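Local coordinates for sporozoite-specific SAG protein (Toxoplasma gondii, PDB 2X28) that is a surface antigen of the SRS family displayed by the sporozoite stage and probably takes part in host-cell attachment, at residues A[183-188]-A[215-220]. Residues are numbered along the deposited sequence; the frame is centred on the assembly and turned at random.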
# COMPACT_ATOMS: atom_id res chain seq x y z
N VAL A 183 16.00 2.04 -23.73
CA VAL A 183 17.06 2.72 -22.92
C VAL A 183 17.00 2.11 -21.55
O VAL A 183 16.00 1.46 -21.21
CB VAL A 183 16.87 4.30 -22.75
CG1 VAL A 183 16.88 5.05 -24.08
CG2 VAL A 183 15.62 4.68 -21.88
N ASP A 184 18.05 2.30 -20.77
CA ASP A 184 18.09 1.80 -19.42
C ASP A 184 17.14 2.62 -18.57
O ASP A 184 17.13 3.85 -18.64
CB ASP A 184 19.50 1.89 -18.85
CG ASP A 184 20.46 0.95 -19.54
OD1 ASP A 184 20.06 -0.21 -19.76
OD2 ASP A 184 21.61 1.38 -19.84
N LEU A 185 16.29 1.93 -17.81
CA LEU A 185 15.35 2.55 -16.89
C LEU A 185 16.05 3.59 -15.98
O LEU A 185 15.60 4.72 -15.90
CB LEU A 185 14.62 1.48 -16.05
CG LEU A 185 13.74 2.02 -14.88
CD1 LEU A 185 12.59 2.95 -15.33
CD2 LEU A 185 13.15 0.85 -14.11
N VAL A 186 17.15 3.20 -15.34
CA VAL A 186 17.80 4.17 -14.44
C VAL A 186 18.49 5.31 -15.17
O VAL A 186 19.01 6.27 -14.54
CB VAL A 186 18.71 3.54 -13.40
CG1 VAL A 186 17.92 2.54 -12.53
CG2 VAL A 186 19.90 2.87 -14.08
N SER A 187 18.47 5.25 -16.50
CA SER A 187 18.97 6.42 -17.32
C SER A 187 17.96 7.56 -17.35
O SER A 187 18.28 8.69 -17.71
CB SER A 187 19.37 6.02 -18.74
OG SER A 187 18.25 5.92 -19.62
N LEU A 188 16.73 7.26 -16.93
CA LEU A 188 15.69 8.29 -16.85
C LEU A 188 15.26 8.54 -15.43
O LEU A 188 15.03 9.69 -15.01
CB LEU A 188 14.47 7.88 -17.69
CG LEU A 188 14.67 7.72 -19.19
CD1 LEU A 188 13.38 7.07 -19.79
CD2 LEU A 188 14.95 9.04 -19.89
N GLN A 215 9.35 12.61 -16.06
CA GLN A 215 9.60 11.64 -17.14
C GLN A 215 8.31 10.95 -17.61
O GLN A 215 7.31 10.88 -16.85
CB GLN A 215 10.59 10.56 -16.67
CG GLN A 215 11.85 11.09 -15.95
CD GLN A 215 12.76 11.78 -16.91
OE1 GLN A 215 13.44 12.74 -16.55
NE2 GLN A 215 12.78 11.31 -18.16
N LYS A 216 8.30 10.47 -18.85
CA LYS A 216 7.22 9.55 -19.25
C LYS A 216 7.79 8.20 -19.70
O LYS A 216 8.44 8.13 -20.74
CB LYS A 216 6.23 10.18 -20.28
CG LYS A 216 5.53 11.51 -19.85
CD LYS A 216 4.13 11.65 -20.48
CE LYS A 216 3.69 13.11 -20.79
NZ LYS A 216 3.96 13.53 -22.23
N LEU A 217 7.55 7.15 -18.92
CA LEU A 217 8.08 5.80 -19.22
C LEU A 217 7.08 5.03 -20.07
O LEU A 217 5.87 5.15 -19.91
CB LEU A 217 8.33 5.04 -17.93
CG LEU A 217 9.67 5.23 -17.19
CD1 LEU A 217 10.28 6.56 -17.48
CD2 LEU A 217 9.44 5.09 -15.72
N CYS A 218 7.56 4.27 -21.04
CA CYS A 218 6.62 3.42 -21.75
C CYS A 218 7.05 1.97 -21.74
O CYS A 218 8.22 1.65 -21.88
CB CYS A 218 6.38 3.92 -23.19
SG CYS A 218 5.41 2.74 -24.21
N TYR A 219 6.05 1.11 -21.61
CA TYR A 219 6.21 -0.34 -21.74
C TYR A 219 5.16 -0.84 -22.75
O TYR A 219 4.17 -0.16 -23.03
CB TYR A 219 5.98 -1.04 -20.39
CG TYR A 219 6.99 -0.69 -19.30
CD1 TYR A 219 8.34 -1.09 -19.41
CD2 TYR A 219 6.63 0.08 -18.17
CE1 TYR A 219 9.26 -0.77 -18.43
CE2 TYR A 219 7.58 0.41 -17.18
CZ TYR A 219 8.88 -0.04 -17.32
OH TYR A 219 9.82 0.26 -16.39
N ARG A 220 5.38 -2.02 -23.30
CA ARG A 220 4.45 -2.58 -24.25
C ARG A 220 4.02 -3.91 -23.69
O ARG A 220 4.83 -4.71 -23.23
CB ARG A 220 5.10 -2.75 -25.65
CG ARG A 220 5.20 -1.44 -26.47
CD ARG A 220 6.17 -1.61 -27.65
NE ARG A 220 5.56 -1.49 -28.97
CZ ARG A 220 5.15 -2.51 -29.70
NH1 ARG A 220 5.27 -3.74 -29.25
NH2 ARG A 220 4.62 -2.31 -30.89
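Leu217 meets two leucines of segment 183-188, one with each of its methyl groups. Its CD2 lies 3.8 Å from Leu185 CD1, the two side chains crossing at about a right angle, while its CD1 packs 3.9 Å from Leu188 CD1 as those chains slide past each other in opposite directions. A forked aliphatic residue suits this place, its branches serving two neighbours. Leu185 is brought in by its first torsion: with CG anti to the backbone N (chi1 172°), its methyls come closer to the strand than the start of the side chain does. Both methyls of Leu185 lie beside Tyr219 OH, CD1 at 4.0 Å, the long phenol carrying OH from the strand to them. At the other end, Gln215, bent at chi2 (-70°), lays its aliphatic CG 3.6 Å from Leu188 O, and its terminal amide rests against the Leu188 side chain.

The two leucines are set by a tight turn after strand 182-184. There the short side chain of Ser187 reaches back to Asp184 O, which accepts from both its N and its OG, and Leu188 N bonds to Leu185 O. Further out, the Cys218–Cys179 disulfide ties strand 215-222 to the chain leading into strand 182-184. Within this SRS domain, Leu205 of strand 202-207 touches Leu185, Leu217 and Tyr219, joining the turn to the opposing sheet, while strand 228-235 pairs alongside strand 215-222.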